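Local coordinates for spore coat polysaccharide biosynthesis protein SpsE (Bacillus subtilis, PDB 1VLI), which probably acts as a sialic acid synthase-like enzyme, of N-acylneuraminate-9-phosphate synthase type, in making the spore coat polysaccharide, at residues P201-S207 / K294-S299; A195-A199 / D225-H229; T165-I170 / Y300-T304; P234-R239 / G275-E280. The contacts are given in a common frame with arbitrary orientation. Residues are numbered along the deposited sequence.

Contact 1 (P201-S207 / K294-S299)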
loop_
_atom_site.group_PDB
_atom_site.type_symbol
_atom_site.label_atom_id
_atom_site.label_comp_id
_atom_site.label_asym_id
_atom_site.label_seq_id
_atom_site.Cartn_x
_atom_site.Cartn_y
_atom_site.Cartn_z
ATOM N N PRO A 201 -15.605 0.847 13.640
ATOM C CA PRO A 201 -16.506 1.409 12.618
ATOM C C PRO A 201 -16.581 2.961 12.526
ATOM O O PRO A 201 -16.662 3.489 11.412
ATOM C CB PRO A 201 -17.882 0.849 13.022
ATOM C CG PRO A 201 -17.589 -0.408 13.719
ATOM C CD PRO A 201 -16.244 -0.250 14.385
ATOM N N GLU A 202 -16.580 3.654 13.677
ATOM C CA GLU A 202 -16.695 5.129 13.759
ATOM C C GLU A 202 -15.579 5.825 12.993
ATOM O O GLU A 202 -15.716 7.000 12.615
ATOM C CB GLU A 202 -16.632 5.630 15.208
ATOM C CG GLU A 202 -17.376 4.791 16.237
ATOM C CD GLU A 202 -16.561 3.610 16.748
ATOM O OE1 GLU A 202 -15.445 3.832 17.263
ATOM O OE2 GLU A 202 -17.048 2.461 16.649
ATOM N N TYR A 203 -14.475 5.100 12.786
ATOM C CA TYR A 203 -13.293 5.657 12.148
ATOM C C TYR A 203 -13.183 5.396 10.646
ATOM O O TYR A 203 -12.185 5.772 10.021
ATOM C CB TYR A 203 -12.019 5.212 12.875
ATOM C CG TYR A 203 -11.933 5.747 14.284
ATOM C CD1 TYR A 203 -11.644 7.102 14.530
ATOM C CD2 TYR A 203 -12.168 4.910 15.379
ATOM C CE1 TYR A 203 -11.576 7.597 15.836
ATOM C CE2 TYR A 203 -12.097 5.393 16.686
ATOM C CZ TYR A 203 -11.802 6.731 16.905
ATOM O OH TYR A 203 -11.736 7.194 18.196
ATOM N N SER A 204 -14.211 4.789 10.066
ATOM C CA SER A 204 -14.223 4.458 8.637
ATOM C C SER A 204 -14.112 5.679 7.720
ATOM O O SER A 204 -13.444 5.610 6.683
ATOM C CB SER A 204 -15.493 3.698 8.288
ATOM O OG SER A 204 -15.625 2.574 9.133
ATOM N N ASN A 205 -14.785 6.769 8.101
ATOM C CA ASN A 205 -14.966 7.941 7.257
ATOM C C ASN A 205 -15.207 7.610 5.788
ATOM O O ASN A 205 -14.494 8.096 4.920
ATOM C CB ASN A 205 -13.785 8.903 7.404
ATOM C CG ASN A 205 -13.725 9.540 8.787
ATOM O OD1 ASN A 205 -14.613 10.344 9.194
ATOM N ND2 ASN A 205 -12.674 9.200 9.522
ATOM N N LEU A 206 -16.230 6.812 5.511
ATOM C CA LEU A 206 -16.538 6.400 4.130
ATOM C C LEU A 206 -16.965 7.520 3.163
ATOM O O LEU A 206 -16.888 7.346 1.938
ATOM C CB LEU A 206 -17.571 5.269 4.127
ATOM C CG LEU A 206 -17.245 3.954 4.834
ATOM C CD1 LEU A 206 -18.198 2.856 4.381
ATOM C CD2 LEU A 206 -15.813 3.536 4.543
ATOM N N SER A 207 -17.422 8.670 3.691
ATOM C CA SER A 207 -17.746 9.792 2.800
ATOM C C SER A 207 -16.501 10.251 2.012
ATOM O O SER A 207 -16.610 10.980 1.039
ATOM C CB SER A 207 -18.402 10.960 3.552
ATOM O OG SER A 207 -17.619 11.295 4.673
ATOM N N LYS A 294 -22.499 6.952 11.250
ATOM C CA LYS A 294 -21.372 6.418 11.988
ATOM C C LYS A 294 -20.324 5.991 10.980
ATOM O O LYS A 294 -19.153 6.266 11.171
ATOM C CB LYS A 294 -21.816 5.253 12.900
ATOM C CG LYS A 294 -20.671 4.565 13.698
ATOM C CD LYS A 294 -21.113 3.842 14.992
ATOM C CE LYS A 294 -21.914 2.535 14.741
ATOM N NZ LYS A 294 -21.115 1.355 14.240
ATOM N N LEU A 295 -20.752 5.360 9.890
ATOM C CA LEU A 295 -19.825 4.950 8.839
ATOM C C LEU A 295 -19.420 6.092 7.913
ATOM O O LEU A 295 -18.279 6.121 7.441
ATOM C CB LEU A 295 -20.381 3.776 8.031
ATOM C CG LEU A 295 -20.580 2.466 8.789
ATOM C CD1 LEU A 295 -21.449 1.540 7.974
ATOM C CD2 LEU A 295 -19.242 1.813 9.164
ATOM N N LEU A 296 -20.318 7.052 7.662
ATOM C CA LEU A 296 -19.960 8.157 6.765
ATOM C C LEU A 296 -18.807 9.001 7.304
ATOM O O LEU A 296 -17.835 9.289 6.579
ATOM C CB LEU A 296 -21.176 8.996 6.360
ATOM C CG LEU A 296 -22.110 8.289 5.352
ATOM C CD1 LEU A 296 -23.395 9.070 5.096
ATOM C CD2 LEU A 296 -21.437 7.917 4.012
ATOM N N GLY A 297 -18.870 9.325 8.588
ATOM C CA GLY A 297 -17.921 10.264 9.181
ATOM C C GLY A 297 -17.812 11.561 8.390
ATOM O O GLY A 297 -18.804 12.098 7.880
ATOM N N SER A 298 -16.585 12.051 8.271
ATOM C CA SER A 298 -16.287 13.305 7.585
ATOM C C SER A 298 -15.613 13.071 6.216
ATOM O O SER A 298 -14.725 12.202 6.082
ATOM C CB SER A 298 -15.371 14.150 8.478
ATOM O OG SER A 298 -15.045 15.379 7.858
ATOM N N SER A 299 -16.039 13.850 5.214
ATOM C CA SER A 299 -15.416 13.854 3.870
ATOM C C SER A 299 -14.074 14.589 3.793
ATOM O O SER A 299 -13.399 14.529 2.768
ATOM C CB SER A 299 -16.378 14.407 2.796
ATOM O OG SER A 299 -16.838 15.727 3.094
HETATM O O HOH W 1 -16.644 7.108 10.064
#
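Pro201 opens a short 3-10 segment: its CB lies 3.5 Å from Lys294 NZ and 4.2 Å from Leu295 CD2, and its carbonyl O accepts Ser204 OG at 2.7 Å. Beside it, Glu202 CA comes within 3.7 Å of Lys294 O. Water 1 binds Glu202 O (2.7 Å), Lys294 O (2.9 Å) and Asn205 N (2.7 Å), filling the gap there. Asn205 has a positive phi; its OD1 takes the backbone N of Ser298 (2.8 Å) and sits 3.3 Å from Gly297 CA, where a CB would clash. Leu206 N then donates to Leu295 O (2.9 Å), while its side chain packs on Ala236 and Leu240. Ser207 binds Leu296 O twice, through N (3.0 Å) and OG (2.8 Å). The carbonyls left open at the C-terminal end of helix 293-296 are thus taken up by a loop, and Gly297, with positive phi, turns the chain out of the helix. This is C-terminal helix capping, here by the loop between strand 188-193 and helix 208-215 of the TIM barrel.

Contact 2 (A195-A199 / D225-H229)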
loop_
_atom_site.group_PDB
_atom_site.type_symbol
_atom_site.label_atom_id
_atom_site.label_comp_id
_atom_site.label_asym_id
_atom_site.label_seq_id
_atom_site.Cartn_x
_atom_site.Cartn_y
_atom_site.Cartn_z
ATOM N N ALA A 195 -5.169 3.503 9.290
ATOM C CA ALA A 195 -3.940 2.762 9.695
ATOM C C ALA A 195 -4.023 1.973 11.009
ATOM O O ALA A 195 -3.199 1.085 11.256
ATOM C CB ALA A 195 -2.690 3.670 9.681
ATOM N N LYS A 196 -5.012 2.288 11.838
ATOM C CA LYS A 196 -5.337 1.455 12.990
ATOM C C LYS A 196 -5.810 0.046 12.576
ATOM O O LYS A 196 -6.519 -0.120 11.588
ATOM C CB LYS A 196 -6.396 2.149 13.849
ATOM C CG LYS A 196 -6.627 1.513 15.221
ATOM C CD LYS A 196 -5.372 1.519 16.116
ATOM C CE LYS A 196 -5.692 0.968 17.505
ATOM N NZ LYS A 196 -4.496 1.013 18.385
ATOM N N TYR A 197 -5.390 -0.965 13.327
ATOM C CA TYR A 197 -5.851 -2.325 13.093
ATOM C C TYR A 197 -6.043 -3.044 14.436
ATOM O O TYR A 197 -5.087 -3.179 15.206
ATOM C CB TYR A 197 -4.892 -3.092 12.158
ATOM C CG TYR A 197 -5.306 -4.541 11.875
ATOM C CD1 TYR A 197 -6.299 -4.847 10.927
ATOM C CD2 TYR A 197 -4.693 -5.611 12.548
ATOM C CE1 TYR A 197 -6.679 -6.179 10.670
ATOM C CE2 TYR A 197 -5.061 -6.944 12.292
ATOM C CZ TYR A 197 -6.051 -7.215 11.356
ATOM O OH TYR A 197 -6.404 -8.522 11.116
ATOM N N PRO A 198 -7.273 -3.475 14.737
ATOM C CA PRO A 198 -8.433 -3.219 13.891
ATOM C C PRO A 198 -8.970 -1.784 14.058
ATOM O O PRO A 198 -8.662 -1.105 15.055
ATOM C CB PRO A 198 -9.458 -4.240 14.393
ATOM C CG PRO A 198 -9.130 -4.393 15.833
ATOM C CD PRO A 198 -7.633 -4.249 15.938
ATOM N N ALA A 199 -9.760 -1.349 13.080
ATOM C CA ALA A 199 -10.287 -0.003 13.050
ATOM C C ALA A 199 -11.763 -0.044 13.430
ATOM O O ALA A 199 -12.567 -0.656 12.725
ATOM C CB ALA A 199 -10.108 0.590 11.671
ATOM N N ASP A 225 -10.046 -2.270 4.068
ATOM C CA ASP A 225 -10.872 -2.356 5.249
ATOM C C ASP A 225 -10.136 -2.998 6.400
ATOM O O ASP A 225 -9.756 -4.166 6.314
ATOM C CB ASP A 225 -12.142 -3.137 4.918
ATOM C CG ASP A 225 -13.159 -3.110 6.044
ATOM O OD1 ASP A 225 -13.010 -2.315 6.998
ATOM O OD2 ASP A 225 -14.160 -3.851 6.052
ATOM N N HIS A 226 -9.939 -2.239 7.473
ATOM C CA HIS A 226 -9.281 -2.744 8.674
ATOM C C HIS A 226 -10.224 -3.024 9.843
ATOM O O HIS A 226 -9.777 -3.352 10.941
ATOM C CB HIS A 226 -8.155 -1.809 9.120
ATOM C CG HIS A 226 -6.957 -1.845 8.230
ATOM N ND1 HIS A 226 -6.254 -0.714 7.881
ATOM C CD2 HIS A 226 -6.347 -2.876 7.599
ATOM C CE1 HIS A 226 -5.256 -1.048 7.083
ATOM N NE2 HIS A 226 -5.294 -2.354 6.894
ATOM N N SER A 227 -11.524 -2.902 9.603
ATOM C CA SER A 227 -12.542 -3.197 10.606
ATOM C C SER A 227 -12.830 -4.689 10.683
ATOM O O SER A 227 -12.691 -5.406 9.688
ATOM C CB SER A 227 -13.833 -2.484 10.249
ATOM O OG SER A 227 -14.461 -3.125 9.151
ATOM N N GLU A 228 -13.275 -5.120 11.862
ATOM C CA GLU A 228 -13.506 -6.524 12.207
ATOM C C GLU A 228 -14.653 -7.200 11.456
ATOM O O GLU A 228 -14.502 -8.308 10.931
ATOM C CB GLU A 228 -13.776 -6.658 13.709
ATOM C CG GLU A 228 -12.586 -6.381 14.615
ATOM C CD GLU A 228 -12.799 -6.938 16.014
ATOM O OE1 GLU A 228 -12.863 -8.180 16.143
ATOM O OE2 GLU A 228 -12.900 -6.149 16.981
ATOM N N HIS A 229 -15.807 -6.544 11.446
ATOM C CA HIS A 229 -17.013 -7.096 10.862
ATOM C C HIS A 229 -16.833 -7.522 9.403
ATOM O O HIS A 229 -16.227 -6.794 8.622
ATOM C CB HIS A 229 -18.133 -6.068 10.962
ATOM C CG HIS A 229 -19.490 -6.662 10.772
ATOM N ND1 HIS A 229 -19.970 -7.042 9.536
ATOM C CD2 HIS A 229 -20.452 -6.990 11.666
ATOM C CE1 HIS A 229 -21.176 -7.557 9.675
ATOM N NE2 HIS A 229 -21.493 -7.535 10.957
HETATM O O HOH W 2 -13.950 -3.061 13.736
#
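His226, Ala199 and Pro198 carry most of this meeting between two loops that follow neighbouring parallel strands, 188-193 and 220-225. The direct hydrogen bond between the segments runs from Ala199 N to His226 O (2.9 Å). The same carbonyl receives a CA-H...O contact from Pro198 CA at 3.2 Å, and a second such contact joins Ser227 CA to Ala199 O at 3.3 Å. Water 2 extends the pairing by donating to Ala199 O (3.0 Å) and accepting from Glu228 N (2.9 Å). A cis peptide bond precedes Pro198, whose CB rests 3.8 Å from Glu228 CG.

The CB of His226 points toward the 195-199 loop, 3.4 Å from Lys196 O and 4.0 Å from Ala199 CB. Its ring meets that of Tyr197 obliquely, with CD2 of His226 3.9 Å from CD1 of Tyr197. Behind it, Asp225 OD1 accepts Ser227 N (3.1 Å) in an Asx turn and also Ser227 OG (2.7 Å), while Asp225 OD2 forms a salt bridge with Lys247.

The zinc ion is bound by His226 and His248 through their NE2 atoms, whereas His226 ND1 is hydrogen-bonded to Val194 O. With ND1 as the donor in that bond, NE2 is left to offer its lone pair to the metal, and the bond to Val194 O is consistent with a fixed ring orientation.

Contact 3 (T165-I170 / Y300-T304); sequences TAGAEI and YKTTT
Both segments are irregular backbone. Thr165 to Ala168 form a type II beta turn, closed by Ala168 N to Thr165 O (3.2 Å), with Gly167 at positive phi (71/12); Glu169 follows at the N-cap position of helix 170-181. Segment 300-304 is largely extended. The CA-to-CA register is Gly167-Thr303 3.7 Å and Glu169-Thr302 4.8 Å, and Thr302 CA makes a CA-H...O contact with Ala168 O (3.4 Å). The pairing places the linker between helices 293-296 and 310-313 over the loop after strand 161-164 of the TIM barrel. Lys301 (chi1 t, chi2 p, then t, t) reaches across the turn, with its CG 3.4 Å from Ala168 O; its NZ donates to Thr165 O and to Thr165 OG1, both at 3.0 Å, and to water 3 (3.1 Å), which donates to Thr302 O (2.6 Å). Thr165 OG1 also bonds to Met191 O. Glu169 (chi1 m, chi2 t) brings OE2 to Thr302 OG1 as acceptor (3.2 Å). Water 4 links Ile170 N (2.8 Å) to Lys301 O (2.7 Å).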
loop_
_atom_site.group_PDB
_atom_site.type_symbol
_atom_site.label_atom_id
_atom_site.label_comp_id
_atom_site.label_asym_id
_atom_site.label_seq_id
_atom_site.Cartn_x
_atom_site.Cartn_y
_atom_site.Cartn_z
ATOM N N THR A 165 -3.848 5.401 1.299
ATOM C CA THR A 165 -3.828 6.788 1.758
ATOM C C THR A 165 -4.094 7.001 3.249
ATOM O O THR A 165 -4.661 8.046 3.625
ATOM C CB THR A 165 -4.855 7.607 0.954
ATOM O OG1 THR A 165 -6.166 7.098 1.213
ATOM C CG2 THR A 165 -4.668 7.424 -0.569
ATOM N N ALA A 166 -3.704 6.054 4.106
ATOM C CA ALA A 166 -3.944 6.230 5.542
ATOM C C ALA A 166 -3.237 7.472 6.035
ATOM O O ALA A 166 -2.040 7.673 5.757
ATOM C CB ALA A 166 -3.491 5.039 6.343
ATOM N N GLY A 167 -3.976 8.312 6.753
ATOM C CA GLY A 167 -3.401 9.523 7.363
ATOM C C GLY A 167 -3.003 10.656 6.418
ATOM O O GLY A 167 -2.344 11.607 6.846
ATOM N N ALA A 168 -3.422 10.562 5.150
ATOM C CA ALA A 168 -3.007 11.490 4.104
ATOM C C ALA A 168 -4.007 12.617 4.043
ATOM O O ALA A 168 -5.151 12.453 4.445
ATOM C CB ALA A 168 -2.937 10.790 2.754
ATOM N N GLU A 169 -3.568 13.763 3.548
ATOM C CA GLU A 169 -4.492 14.805 3.180
ATOM C C GLU A 169 -4.565 14.847 1.667
ATOM O O GLU A 169 -3.850 14.099 0.978
ATOM C CB GLU A 169 -4.046 16.113 3.784
ATOM C CG GLU A 169 -4.028 15.986 5.287
ATOM C CD GLU A 169 -4.216 17.308 5.965
ATOM O OE1 GLU A 169 -3.429 18.237 5.697
ATOM O OE2 GLU A 169 -5.157 17.408 6.764
ATOM N N ILE A 170 -5.444 15.692 1.147
ATOM C CA ILE A 170 -5.749 15.699 -0.283
ATOM C C ILE A 170 -4.522 16.042 -1.165
ATOM O O ILE A 170 -4.329 15.480 -2.260
ATOM C CB ILE A 170 -7.041 16.543 -0.559
ATOM C CG1 ILE A 170 -7.569 16.352 -1.981
ATOM C CG2 ILE A 170 -6.860 18.029 -0.218
ATOM C CD1 ILE A 170 -8.228 15.043 -2.219
ATOM N N TYR A 300 -13.689 15.303 4.852
ATOM C CA TYR A 300 -12.375 15.955 4.872
ATOM C C TYR A 300 -11.321 14.867 5.017
ATOM O O TYR A 300 -11.236 14.221 6.076
ATOM C CB TYR A 300 -12.250 17.006 5.989
ATOM C CG TYR A 300 -10.889 17.691 6.012
ATOM C CD1 TYR A 300 -10.431 18.440 4.913
ATOM C CD2 TYR A 300 -10.055 17.578 7.118
ATOM C CE1 TYR A 300 -9.163 19.059 4.915
ATOM C CE2 TYR A 300 -8.784 18.189 7.138
ATOM C CZ TYR A 300 -8.344 18.926 6.035
ATOM O OH TYR A 300 -7.093 19.526 6.076
ATOM N N LYS A 301 -10.562 14.642 3.935
ATOM C CA LYS A 301 -9.500 13.619 3.890
ATOM C C LYS A 301 -8.403 14.077 4.803
ATOM O O LYS A 301 -7.810 15.130 4.571
ATOM C CB LYS A 301 -8.938 13.434 2.476
ATOM C CG LYS A 301 -7.818 12.412 2.364
ATOM C CD LYS A 301 -8.211 11.099 3.000
ATOM C CE LYS A 301 -7.141 10.058 2.769
ATOM N NZ LYS A 301 -7.591 8.714 3.290
ATOM N N THR A 302 -8.162 13.292 5.852
ATOM C CA THR A 302 -7.205 13.640 6.904
ATOM C C THR A 302 -6.858 12.431 7.807
ATOM O O THR A 302 -7.501 11.402 7.727
ATOM C CB THR A 302 -7.734 14.857 7.732
ATOM O OG1 THR A 302 -6.713 15.294 8.628
ATOM C CG2 THR A 302 -8.912 14.477 8.645
ATOM N N THR A 303 -5.841 12.561 8.659
ATOM C CA THR A 303 -5.532 11.534 9.667
ATOM C C THR A 303 -6.597 11.479 10.797
ATOM O O THR A 303 -7.196 12.511 11.154
ATOM C CB THR A 303 -4.101 11.769 10.214
ATOM O OG1 THR A 303 -3.661 10.618 10.950
ATOM C CG2 THR A 303 -4.070 12.925 11.216
ATOM N N THR A 304 -6.849 10.287 11.345
ATOM C CA THR A 304 -7.882 10.131 12.393
ATOM C C THR A 304 -7.355 10.404 13.818
ATOM O O THR A 304 -6.140 10.545 14.028
ATOM C CB THR A 304 -8.613 8.744 12.318
ATOM O OG1 THR A 304 -7.656 7.677 12.368
ATOM C CG2 THR A 304 -9.342 8.547 10.973
HETATM O O HOH W 3 -6.488 9.817 5.955
HETATM O O HOH W 4 -7.317 17.035 2.784
#

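Contact 4 (P234-R239 / G275-E280); sequences PCAAVR and GIRKTE
Helices 232-239 and 266-285 run in roughly the same direction, the axes of 234-239 and 275-280 lying 9.0 Å apart at closest approach and crossing at -29°, with Cys235 and Ile276 nearest in register (CA to CA 5.4 Å). Gly275 comes first: its C atom lies 3.4 Å from Cys235 SG (chi1 m), and a CB on Gly275 would be tight against that sulfur. Ile276 (chi1 m, chi2 148°, between wells) puts CD1 4.2 Å from Pro234 CB and CG1 4.0 Å from Val238 CG2, and also packs on Ile31 of the barrel strand 30-36. Arg277 CA-to-CB points away from helix 232-239; its NH1 forms a salt bridge with Glu280 OE1 (2.8 Å). Thr279 (chi1 m) points toward helix 232-239: its CG2 lies 3.9 Å from both Val238 CG1 (Val238 chi1 t) and Arg239 CB, while its OG1 donates to Gly275 O one turn back (2.8 Å) and sits 3.5 Å from Cys235 SG. Glu280 CG touches Val238 CG1 at 4.2 Å, and its OE2 accepts from Val29 N. In this mostly apolar contact of successive TIM-barrel helices, Gly275 leaves room for the sulfur and Thr279 OG1 is satisfied by its own helix.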
loop_
_atom_site.group_PDB
_atom_site.type_symbol
_atom_site.label_atom_id
_atom_site.label_comp_id
_atom_site.label_asym_id
_atom_site.label_seq_id
_atom_site.Cartn_x
_atom_site.Cartn_y
_atom_site.Cartn_z
ATOM N N PRO A 234 -17.337 -3.158 4.168
ATOM C CA PRO A 234 -17.177 -3.527 2.738
ATOM C C PRO A 234 -18.409 -3.163 1.869
ATOM O O PRO A 234 -18.265 -2.478 0.859
ATOM C CB PRO A 234 -16.882 -5.067 2.756
ATOM C CG PRO A 234 -16.234 -5.304 4.122
ATOM C CD PRO A 234 -16.966 -4.269 5.066
ATOM N N CYS A 235 -19.598 -3.592 2.266
ATOM C CA CYS A 235 -20.802 -3.323 1.491
ATOM C C CYS A 235 -21.201 -1.843 1.444
ATOM O O CYS A 235 -21.623 -1.347 0.401
ATOM C CB CYS A 235 -21.973 -4.128 2.036
ATOM S SG CYS A 235 -21.793 -5.896 1.712
ATOM N N ALA A 236 -21.071 -1.141 2.566
ATOM C CA ALA A 236 -21.398 0.288 2.598
ATOM C C ALA A 236 -20.458 1.014 1.636
ATOM O O ALA A 236 -20.892 1.824 0.843
ATOM C CB ALA A 236 -21.285 0.825 3.997
ATOM N N ALA A 237 -19.177 0.666 1.664
ATOM C CA ALA A 237 -18.182 1.236 0.743
ATOM C C ALA A 237 -18.567 1.020 -0.722
ATOM O O ALA A 237 -18.517 1.971 -1.525
ATOM C CB ALA A 237 -16.812 0.650 1.014
ATOM N N VAL A 238 -18.934 -0.230 -1.059
ATOM C CA VAL A 238 -19.320 -0.597 -2.415
ATOM C C VAL A 238 -20.516 0.233 -2.848
ATOM O O VAL A 238 -20.544 0.768 -3.961
ATOM C CB VAL A 238 -19.636 -2.121 -2.517
ATOM C CG1 VAL A 238 -20.458 -2.470 -3.778
ATOM C CG2 VAL A 238 -18.355 -2.913 -2.480
ATOM N N ARG A 239 -21.497 0.386 -1.969
ATOM C CA ARG A 239 -22.659 1.173 -2.365
ATOM C C ARG A 239 -22.438 2.693 -2.305
ATOM O O ARG A 239 -23.314 3.444 -2.682
ATOM C CB ARG A 239 -23.981 0.644 -1.776
ATOM C CG ARG A 239 -24.477 1.198 -0.468
ATOM C CD ARG A 239 -25.677 0.385 0.098
ATOM N NE ARG A 239 -25.183 -0.578 1.075
ATOM C CZ ARG A 239 -25.093 -0.361 2.395
ATOM N NH1 ARG A 239 -25.532 0.797 2.944
ATOM N NH2 ARG A 239 -24.562 -1.323 3.170
ATOM N N GLY A 275 -21.700 -10.801 0.254
ATOM C CA GLY A 275 -22.210 -9.464 0.568
ATOM C C GLY A 275 -21.961 -8.447 -0.548
ATOM O O GLY A 275 -22.905 -7.810 -1.041
ATOM N N ILE A 276 -20.692 -8.308 -0.951
ATOM C CA ILE A 276 -20.289 -7.367 -2.012
ATOM C C ILE A 276 -21.038 -7.632 -3.316
ATOM O O ILE A 276 -21.515 -6.693 -3.959
ATOM C CB ILE A 276 -18.751 -7.421 -2.260
ATOM C CG1 ILE A 276 -18.004 -6.653 -1.180
ATOM C CG2 ILE A 276 -18.382 -6.817 -3.613
ATOM C CD1 ILE A 276 -16.644 -7.242 -0.860
ATOM N N ARG A 277 -21.138 -8.901 -3.697
ATOM C CA ARG A 277 -21.644 -9.257 -5.001
ATOM C C ARG A 277 -23.142 -9.059 -5.073
ATOM O O ARG A 277 -23.681 -8.760 -6.137
ATOM C CB ARG A 277 -21.266 -10.705 -5.329
ATOM C CG ARG A 277 -19.761 -10.905 -5.574
ATOM C CD ARG A 277 -19.252 -10.338 -6.896
ATOM N NE ARG A 277 -17.812 -10.560 -7.061
ATOM C CZ ARG A 277 -16.909 -9.602 -7.255
ATOM N NH1 ARG A 277 -17.276 -8.318 -7.328
ATOM N NH2 ARG A 277 -15.634 -9.920 -7.385
ATOM N N LYS A 278 -23.807 -9.232 -3.932
ATOM C CA LYS A 278 -25.241 -9.026 -3.817
ATOM C C LYS A 278 -25.525 -7.539 -3.887
ATOM O O LYS A 278 -26.442 -7.114 -4.603
ATOM C CB LYS A 278 -25.759 -9.613 -2.498
ATOM C CG LYS A 278 -27.198 -9.220 -2.115
ATOM C CD LYS A 278 -27.475 -9.703 -0.697
ATOM C CE LYS A 278 -28.883 -10.207 -0.585
ATOM N NZ LYS A 278 -28.904 -11.589 -1.166
ATOM N N THR A 279 -24.739 -6.762 -3.140
ATOM C CA THR A 279 -24.857 -5.323 -3.115
ATOM C C THR A 279 -24.689 -4.787 -4.524
ATOM O O THR A 279 -25.355 -3.818 -4.891
ATOM C CB THR A 279 -23.777 -4.733 -2.208
ATOM O OG1 THR A 279 -23.996 -5.193 -0.871
ATOM C CG2 THR A 279 -23.887 -3.200 -2.102
ATOM N N GLU A 280 -23.826 -5.428 -5.326
ATOM C CA GLU A 280 -23.552 -4.926 -6.684
ATOM C C GLU A 280 -24.759 -5.105 -7.575
ATOM O O GLU A 280 -25.109 -4.200 -8.340
ATOM C CB GLU A 280 -22.361 -5.633 -7.323
ATOM C CG GLU A 280 -20.988 -5.048 -6.998
ATOM C CD GLU A 280 -19.859 -5.947 -7.494
ATOM O OE1 GLU A 280 -19.706 -7.069 -6.973
ATOM O OE2 GLU A 280 -19.115 -5.531 -8.406
#

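All four contacts belong to the TIM barrel and the chain following helix 266-285. Along the chain, segments run 165-170, 195-199, 201-207, 225-229, 234-239, 275-280, 294-299 and 300-304, so contacts 1 and 2 alternate and contact 2 closes before contact 4 opens. Contacts 1 and 2 share the loop after strand 188-193, centres about 13 Å apart. Helix 232-239 of contact 4 meets contact 1 (Leu206 and Leu295 on Ala236) and contact 2 (Asp225 on Pro234). The centre of contact 3 is about 12 Å from that of contact 1 (Thr304 touches Asn205) and about 23 Å from that of contact 4. After the last barrel helix the chain is fastened over earlier loops before helix 310-313.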